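Local coordinates for translation initiation factor eIF2b-like protein,Translation initiation factor eIF2b-like protein (Chaetomium thermophilum, PDB 4ZEM), which forms the beta subunit of eIF2B, the heterodecameric complex that probably acts as guanine nucleotide exchange factor for eIF2 in translation initiation, at residues I187-Q199 with L258-F270. Numbering follows the deposited sequence.
Sequences IQIHPGDYVLAYQ and LMAYIPRVNKVIF
Backbone bonds join Y194–Y198 to K267–F270 as parallel strands: L196 N donates to K267 O (2.8 Å, 172° at the hydrogen) and L196 O accepts from I269 N (2.9 Å), whereas Y198 N to I269 O is weak. Just ahead of this ladder, N266 grips the Y194 backbone twice: its side-chain OD1 takes Y194 N on a lone pair in the carbonyl plane (2.6 Å), and its backbone N donates to Y194 O. These are central strands of a mostly parallel, Rossmann-like sheet; strand 218-222 flanks 194-198 and strand 301-304 flanks 267-271. Apolar contacts split between the sheet's faces: V195 CG1 meets I269 CD1 on the side covered by F207 of helix 202-214, while L196 CD1 lies 3.6 Å from V268 CG1 on the other. The salt bridge is made by K267, whose chain, bent at chi3 (57°), carries NZ to Q188 O (2.7 Å) and to the syn side of D193 OD2 (2.9 Å); H190 N reaches that oxygen from the opposite face of the carboxylate, so two donors grip it. Cation-pi stacking places the R264 guanidinium flat over the Y194 ring, planes 20° apart and CZ 3.6 Å from the centroid, with Y261 OH at the ring edge. A serine replacing Y194 would probably leave the guanidinium without its aromatic platform and free to swing. Water 1 accepts from R264 NH2 and donates to N266 OD1.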
ATOM      1  N   ILE A 187       9.793  15.990 -11.927  1.00 53.70           N
ATOM      2  CA  ILE A 187      11.109  15.910 -11.305  1.00 54.27           C
ATOM      3  C   ILE A 187      11.890  14.672 -11.765  1.00 46.39           C
ATOM      4  O   ILE A 187      13.097  14.737 -11.982  1.00 55.27           O
ATOM      5  CB  ILE A 187      10.992  15.919  -9.765  1.00 56.35           C
ATOM      6  CG1 ILE A 187      10.481  17.281  -9.298  1.00 50.34           C
ATOM      7  CG2 ILE A 187      12.331  15.625  -9.108  1.00 75.79           C
ATOM      8  CD1 ILE A 187      10.247  17.368  -7.815  1.00 54.66           C
ATOM      9  N   GLN A 188      11.199  13.542 -11.884  1.00 46.04           N
ATOM     10  CA  GLN A 188      11.838  12.291 -12.293  1.00 45.50           C
ATOM     11  C   GLN A 188      12.092  12.154 -13.791  1.00 40.79           C
ATOM     12  O   GLN A 188      13.131  11.620 -14.184  1.00 41.30           O
ATOM     13  CB  GLN A 188      11.012  11.099 -11.808  1.00 51.35           C
ATOM     14  CG  GLN A 188      11.299  10.733 -10.367  1.00 64.74           C
ATOM     15  CD  GLN A 188      12.760  10.393 -10.158  1.00 74.17           C
ATOM     16  OE1 GLN A 188      13.312   9.549 -10.862  1.00 82.69           O
ATOM     17  NE2 GLN A 188      13.398  11.058  -9.198  1.00 65.76           N
ATOM     18  N   ILE A 189      11.155  12.616 -14.617  1.00 38.71           N
ATOM     19  CA  ILE A 189      11.302  12.525 -16.072  1.00 41.87           C
ATOM     20  C   ILE A 189      11.630  13.853 -16.744  1.00 50.01           C
ATOM     21  O   ILE A 189      10.966  14.865 -16.511  1.00 54.71           O
ATOM     22  CB  ILE A 189      10.045  11.949 -16.738  1.00 41.05           C
ATOM     23  CG1 ILE A 189       9.900  10.481 -16.368  1.00 35.95           C
ATOM     24  CG2 ILE A 189      10.142  12.025 -18.253  1.00 45.88           C
ATOM     25  CD1 ILE A 189       8.763  10.237 -15.501  1.00 49.39           C
ATOM     26  N   HIS A 190      12.642  13.824 -17.603  1.00 46.86           N
ATOM     27  CA  HIS A 190      13.102  15.015 -18.304  1.00 53.54           C
ATOM     28  C   HIS A 190      12.778  14.929 -19.792  1.00 51.33           C
ATOM     29  O   HIS A 190      12.531  13.839 -20.311  1.00 40.10           O
ATOM     30  CB  HIS A 190      14.605  15.201 -18.062  1.00 47.89           C
ATOM     31  CG  HIS A 190      14.986  15.090 -16.620  1.00 76.45           C
ATOM     32  ND1 HIS A 190      15.733  14.043 -16.124  1.00 96.66           N
ATOM     33  CD2 HIS A 190      14.686  15.874 -15.556  1.00 86.94           C
ATOM     34  CE1 HIS A 190      15.893  14.197 -14.821  1.00105.32           C
ATOM     35  NE2 HIS A 190      15.266  15.301 -14.453  1.00 97.94           N
ATOM     36  N   PRO A 191      12.755  16.081 -20.483  1.00 50.99           N
ATOM     37  CA  PRO A 191      12.463  16.078 -21.922  1.00 47.29           C
ATOM     38  C   PRO A 191      13.387  15.150 -22.705  1.00 47.84           C
ATOM     39  O   PRO A 191      14.598  15.150 -22.477  1.00 45.94           O
ATOM     40  CB  PRO A 191      12.688  17.541 -22.319  1.00 41.05           C
ATOM     41  CG  PRO A 191      12.326  18.296 -21.070  1.00 53.67           C
ATOM     42  CD  PRO A 191      12.889  17.454 -19.957  1.00 50.63           C
ATOM     43  N   GLY A 192      12.804  14.359 -23.605  1.00 42.01           N
ATOM     44  CA  GLY A 192      13.560  13.441 -24.437  1.00 36.76           C
ATOM     45  C   GLY A 192      13.966  12.143 -23.755  1.00 46.73           C
ATOM     46  O   GLY A 192      14.663  11.316 -24.345  1.00 52.98           O
ATOM     47  N   ASP A 193      13.520  11.947 -22.518  1.00 37.88           N
ATOM     48  CA  ASP A 193      13.875  10.738 -21.777  1.00 46.51           C
ATOM     49  C   ASP A 193      13.346   9.487 -22.465  1.00 44.55           C
ATOM     50  O   ASP A 193      12.244   9.476 -23.026  1.00 42.63           O
ATOM     51  CB  ASP A 193      13.322  10.787 -20.349  1.00 49.96           C
ATOM     52  CG  ASP A 193      14.348  11.240 -19.332  1.00 56.66           C
ATOM     53  OD1 ASP A 193      15.478  11.597 -19.729  1.00 58.23           O
ATOM     54  OD2 ASP A 193      14.008  11.247 -18.128  1.00 57.12           O
ATOM     55  N   TYR A 194      14.140   8.428 -22.400  1.00 42.76           N
ATOM     56  CA  TYR A 194      13.699   7.106 -22.813  1.00 36.05           C
ATOM     57  C   TYR A 194      13.461   6.311 -21.542  1.00 41.91           C
ATOM     58  O   TYR A 194      14.411   5.930 -20.849  1.00 43.38           O
ATOM     59  CB  TYR A 194      14.746   6.451 -23.703  1.00 34.33           C
ATOM     60  CG  TYR A 194      14.454   6.604 -25.171  1.00 45.48           C
ATOM     61  CD1 TYR A 194      14.345   5.494 -26.004  1.00 38.94           C
ATOM     62  CD2 TYR A 194      14.340   7.868 -25.739  1.00 40.50           C
ATOM     63  CE1 TYR A 194      14.104   5.645 -27.362  1.00 40.89           C
ATOM     64  CE2 TYR A 194      14.073   8.029 -27.089  1.00 43.70           C
ATOM     65  CZ  TYR A 194      13.962   6.919 -27.895  1.00 45.14           C
ATOM     66  OH  TYR A 194      13.714   7.096 -29.234  1.00 44.58           O
ATOM     67  N   VAL A 195      12.190   6.067 -21.239  1.00 31.96           N
ATOM     68  CA  VAL A 195      11.812   5.463 -19.969  1.00 31.86           C
ATOM     69  C   VAL A 195      11.317   4.045 -20.169  1.00 37.76           C
ATOM     70  O   VAL A 195      10.314   3.807 -20.844  1.00 40.57           O
ATOM     71  CB  VAL A 195      10.704   6.291 -19.268  1.00 35.47           C
ATOM     72  CG1 VAL A 195      10.247   5.616 -17.986  1.00 38.41           C
ATOM     73  CG2 VAL A 195      11.192   7.704 -18.993  1.00 32.61           C
ATOM     74  N   LEU A 196      12.000   3.103 -19.532  1.00 38.88           N
ATOM     75  CA  LEU A 196      11.636   1.705 -19.652  1.00 37.19           C
ATOM     76  C   LEU A 196      10.692   1.360 -18.500  1.00 36.61           C
ATOM     77  O   LEU A 196      11.065   1.437 -17.330  1.00 39.24           O
ATOM     78  CB  LEU A 196      12.900   0.830 -19.663  1.00 45.45           C
ATOM     79  CG  LEU A 196      12.870  -0.704 -19.785  1.00 50.52           C
ATOM     80  CD1 LEU A 196      12.495  -1.407 -18.493  1.00 55.53           C
ATOM     81  CD2 LEU A 196      11.993  -1.168 -20.941  1.00 46.43           C
ATOM     82  N   ALA A 197       9.459   1.008 -18.841  1.00 38.56           N
ATOM     83  CA  ALA A 197       8.471   0.631 -17.836  1.00 34.38           C
ATOM     84  C   ALA A 197       8.226  -0.859 -17.908  1.00 39.59           C
ATOM     85  O   ALA A 197       7.665  -1.358 -18.887  1.00 40.50           O
ATOM     86  CB  ALA A 197       7.169   1.391 -18.042  1.00 37.10           C
ATOM     87  N   TYR A 198       8.610  -1.573 -16.855  1.00 48.82           N
ATOM     88  CA  TYR A 198       8.503  -3.022 -16.888  1.00 50.97           C
ATOM     89  C   TYR A 198       7.176  -3.418 -16.262  1.00 47.08           C
ATOM     90  O   TYR A 198       6.930  -3.123 -15.093  1.00 55.03           O
ATOM     91  CB  TYR A 198       9.675  -3.680 -16.156  1.00 39.60           C
ATOM     92  CG  TYR A 198       9.580  -5.183 -16.118  1.00 41.58           C
ATOM     93  CD1 TYR A 198      10.180  -5.948 -17.116  1.00 41.01           C
ATOM     94  CD2 TYR A 198       8.881  -5.844 -15.114  1.00 40.05           C
ATOM     95  CE1 TYR A 198      10.094  -7.324 -17.116  1.00 48.18           C
ATOM     96  CE2 TYR A 198       8.790  -7.230 -15.104  1.00 49.25           C
ATOM     97  CZ  TYR A 198       9.400  -7.962 -16.112  1.00 53.54           C
ATOM     98  OH  TYR A 198       9.328  -9.335 -16.124  1.00 61.76           O
ATOM     99  N   GLN A 199       6.324  -4.062 -17.063  1.00 49.36           N
ATOM    100  CA  GLN A 199       4.972  -4.459 -16.650  1.00 52.04           C
ATOM    101  C   GLN A 199       4.250  -3.419 -15.796  1.00 43.84           C
ATOM    102  O   GLN A 199       3.935  -3.689 -14.642  1.00 52.45           O
ATOM    103  CB  GLN A 199       5.009  -5.784 -15.887  1.00 49.66           C
ATOM    104  CG  GLN A 199       5.576  -6.947 -16.670  1.00 62.39           C
ATOM    105  CD  GLN A 199       4.993  -8.270 -16.213  1.00 72.59           C
ATOM    106  OE1 GLN A 199       4.021  -8.300 -15.459  1.00 76.13           O
ATOM    107  NE2 GLN A 199       5.575  -9.369 -16.677  1.00 80.62           N
ATOM    108  N   LEU A 258      15.125  -7.425 -24.487  1.00 65.02           N
ATOM    109  CA  LEU A 258      15.188  -6.545 -23.322  1.00 62.85           C
ATOM    110  C   LEU A 258      16.628  -6.246 -22.923  1.00 66.32           C
ATOM    111  O   LEU A 258      16.986  -5.098 -22.682  1.00 71.57           O
ATOM    112  CB  LEU A 258      14.456  -7.149 -22.129  1.00 65.27           C
ATOM    113  CG  LEU A 258      14.456  -6.227 -20.905  1.00 60.83           C
ATOM    114  CD1 LEU A 258      14.011  -4.822 -21.302  1.00 52.52           C
ATOM    115  CD2 LEU A 258      13.573  -6.765 -19.785  1.00 54.40           C
ATOM    116  N   MET A 259      17.460  -7.279 -22.896  1.00 72.37           N
ATOM    117  CA  MET A 259      18.826  -7.136 -22.419  1.00 79.85           C
ATOM    118  C   MET A 259      19.658  -6.315 -23.393  1.00 76.11           C
ATOM    119  O   MET A 259      20.501  -5.516 -22.991  1.00 77.34           O
ATOM    120  CB  MET A 259      19.454  -8.517 -22.234  1.00 89.27           C
ATOM    121  CG  MET A 259      20.450  -8.612 -21.107  1.00 93.62           C
ATOM    122  SD  MET A 259      19.646  -8.299 -19.528  1.00132.48           S
ATOM    123  CE  MET A 259      18.245  -9.407 -19.635  1.00 74.73           C
ATOM    124  N   ALA A 260      19.399  -6.507 -24.679  1.00 73.72           N
ATOM    125  CA  ALA A 260      20.080  -5.758 -25.725  1.00 68.90           C
ATOM    126  C   ALA A 260      19.695  -4.276 -25.728  1.00 71.05           C
ATOM    127  O   ALA A 260      20.518  -3.421 -26.043  1.00 79.26           O
ATOM    128  CB  ALA A 260      19.798  -6.380 -27.085  1.00 64.15           C
ATOM    129  N   TYR A 261      18.450  -3.973 -25.367  1.00 62.86           N
ATOM    130  CA  TYR A 261      17.932  -2.620 -25.540  1.00 46.02           C
ATOM    131  C   TYR A 261      18.069  -1.699 -24.326  1.00 59.78           C
ATOM    132  O   TYR A 261      18.020  -0.480 -24.484  1.00 57.24           O
ATOM    133  CB  TYR A 261      16.441  -2.703 -25.917  1.00 44.10           C
ATOM    134  CG  TYR A 261      15.811  -1.378 -26.266  1.00 57.45           C
ATOM    135  CD1 TYR A 261      15.869  -0.891 -27.566  1.00 59.81           C
ATOM    136  CD2 TYR A 261      15.170  -0.608 -25.304  1.00 39.49           C
ATOM    137  CE1 TYR A 261      15.305   0.319 -27.901  1.00 47.34           C
ATOM    138  CE2 TYR A 261      14.613   0.612 -25.628  1.00 44.52           C
ATOM    139  CZ  TYR A 261      14.682   1.068 -26.933  1.00 44.15           C
ATOM    140  OH  TYR A 261      14.124   2.272 -27.279  1.00 44.15           O
ATOM    141  N   ILE A 262      18.337  -2.257 -23.146  1.00 57.12           N
ATOM    142  CA  ILE A 262      18.487  -1.438 -21.936  1.00 61.06           C
ATOM    143  C   ILE A 262      19.544  -0.318 -22.011  1.00 67.18           C
ATOM    144  O   ILE A 262      19.299   0.776 -21.500  1.00 71.23           O
ATOM    145  CB  ILE A 262      18.755  -2.331 -20.697  1.00 68.29           C
ATOM    146  CG1 ILE A 262      17.508  -3.170 -20.407  1.00 73.76           C
ATOM    147  CG2 ILE A 262      19.098  -1.490 -19.479  1.00 71.46           C
ATOM    148  CD1 ILE A 262      17.163  -3.345 -18.940  1.00 73.59           C
ATOM    149  N   PRO A 263      20.697  -0.559 -22.659  1.00 60.01           N
ATOM    150  CA  PRO A 263      21.665   0.543 -22.770  1.00 62.44           C
ATOM    151  C   PRO A 263      21.114   1.820 -23.406  1.00 62.10           C
ATOM    152  O   PRO A 263      21.553   2.911 -23.051  1.00 58.16           O
ATOM    153  CB  PRO A 263      22.747  -0.059 -23.642  1.00 51.57           C
ATOM    154  CG  PRO A 263      22.699  -1.485 -23.251  1.00 60.67           C
ATOM    155  CD  PRO A 263      21.278  -1.821 -23.148  1.00 64.82           C
ATOM    156  N   ARG A 264      20.189   1.681 -24.350  1.00 57.16           N
ATOM    157  CA  ARG A 264      19.499   2.831 -24.930  1.00 51.55           C
ATOM    158  C   ARG A 264      18.748   3.694 -23.894  1.00 55.85           C
ATOM    159  O   ARG A 264      18.807   4.922 -23.961  1.00 65.51           O
ATOM    160  CB  ARG A 264      18.546   2.377 -26.040  1.00 53.68           C
ATOM    161  CG  ARG A 264      17.749   3.516 -26.674  1.00 54.49           C
ATOM    162  CD  ARG A 264      18.693   4.583 -27.257  1.00 59.85           C
ATOM    163  NE  ARG A 264      18.010   5.618 -28.037  1.00 60.15           N
ATOM    164  CZ  ARG A 264      17.700   6.829 -27.579  1.00 68.48           C
ATOM    165  NH1 ARG A 264      17.086   7.700 -28.368  1.00 78.48           N
ATOM    166  NH2 ARG A 264      17.974   7.164 -26.325  1.00 62.90           N
ATOM    167  N   VAL A 265      17.991   3.059 -22.995  1.00 48.18           N
ATOM    168  CA  VAL A 265      17.048   3.778 -22.120  1.00 48.85           C
ATOM    169  C   VAL A 265      17.747   4.685 -21.102  1.00 42.76           C
ATOM    170  O   VAL A 265      18.915   4.490 -20.779  1.00 42.46           O
ATOM    171  CB  VAL A 265      16.107   2.809 -21.356  1.00 43.52           C
ATOM    172  CG1 VAL A 265      15.657   1.672 -22.267  1.00 45.90           C
ATOM    173  CG2 VAL A 265      16.771   2.267 -20.101  1.00 44.08           C
ATOM    174  N   ASN A 266      17.052   5.731 -20.669  1.00 47.54           N
ATOM    175  CA  ASN A 266      17.566   6.638 -19.641  1.00 42.75           C
ATOM    176  C   ASN A 266      17.332   6.143 -18.213  1.00 47.65           C
ATOM    177  O   ASN A 266      18.173   6.329 -17.339  1.00 52.70           O
ATOM    178  CB  ASN A 266      16.948   8.017 -19.823  1.00 37.99           C
ATOM    179  CG  ASN A 266      17.432   8.695 -21.080  1.00 41.78           C
ATOM    180  OD1 ASN A 266      16.677   8.860 -22.037  1.00 41.84           O
ATOM    181  ND2 ASN A 266      18.699   9.097 -21.086  1.00 46.87           N
ATOM    182  N   LYS A 267      16.167   5.549 -17.976  1.00 45.47           N
ATOM    183  CA  LYS A 267      15.809   5.074 -16.648  1.00 49.20           C
ATOM    184  C   LYS A 267      14.786   3.952 -16.723  1.00 49.01           C
ATOM    185  O   LYS A 267      14.065   3.814 -17.712  1.00 48.24           O
ATOM    186  CB  LYS A 267      15.261   6.213 -15.785  1.00 45.22           C
ATOM    187  CG  LYS A 267      14.103   6.970 -16.408  1.00 42.57           C
ATOM    188  CD  LYS A 267      14.022   8.380 -15.849  1.00 50.38           C
ATOM    189  CE  LYS A 267      15.322   9.131 -16.067  1.00 53.67           C
ATOM    190  NZ  LYS A 267      15.236  10.529 -15.576  1.00 64.85           N
ATOM    191  N   VAL A 268      14.744   3.153 -15.662  1.00 46.12           N
ATOM    192  CA  VAL A 268      13.813   2.041 -15.532  1.00 43.00           C
ATOM    193  C   VAL A 268      12.897   2.279 -14.344  1.00 40.78           C
ATOM    194  O   VAL A 268      13.360   2.611 -13.251  1.00 36.97           O
ATOM    195  CB  VAL A 268      14.542   0.696 -15.340  1.00 44.71           C
ATOM    196  CG1 VAL A 268      13.531  -0.425 -15.196  1.00 37.83           C
ATOM    197  CG2 VAL A 268      15.494   0.420 -16.507  1.00 46.17           C
ATOM    198  N   ILE A 269      11.600   2.092 -14.559  1.00 36.66           N
ATOM    199  CA  ILE A 269      10.594   2.331 -13.531  1.00 38.55           C
ATOM    200  C   ILE A 269       9.789   1.062 -13.246  1.00 47.76           C
ATOM    201  O   ILE A 269       9.337   0.393 -14.170  1.00 43.53           O
ATOM    202  CB  ILE A 269       9.654   3.485 -13.937  1.00 37.81           C
ATOM    203  CG1 ILE A 269      10.450   4.786 -14.046  1.00 50.12           C
ATOM    204  CG2 ILE A 269       8.539   3.662 -12.925  1.00 51.30           C
ATOM    205  CD1 ILE A 269       9.614   5.991 -14.408  1.00 69.63           C
ATOM    206  N   PHE A 270       9.612   0.748 -11.961  1.00 53.29           N
ATOM    207  CA  PHE A 270       8.804  -0.398 -11.540  1.00 49.26           C
ATOM    208  C   PHE A 270       7.741  -0.004 -10.535  1.00 41.68           C
ATOM    209  O   PHE A 270       7.930   0.905  -9.723  1.00 38.86           O
ATOM    210  CB  PHE A 270       9.649  -1.473 -10.833  1.00 48.05           C
ATOM    211  CG  PHE A 270      10.733  -2.078 -11.657  1.00 50.94           C
ATOM    212  CD1 PHE A 270      12.048  -1.690 -11.475  1.00 52.78           C
ATOM    213  CD2 PHE A 270      10.457  -3.087 -12.558  1.00 66.84           C
ATOM    214  CE1 PHE A 270      13.061  -2.263 -12.210  1.00 61.65           C
ATOM    215  CE2 PHE A 270      11.470  -3.669 -13.294  1.00 75.13           C
ATOM    216  CZ  PHE A 270      12.772  -3.256 -13.123  1.00 71.34           C
TER
HETATM  217  O   HOH W   1      17.479   9.617 -24.640  1.00 53.22           O
HETATM  218  O   HOH W   2       6.484  -0.325 -14.774  1.00 51.59           O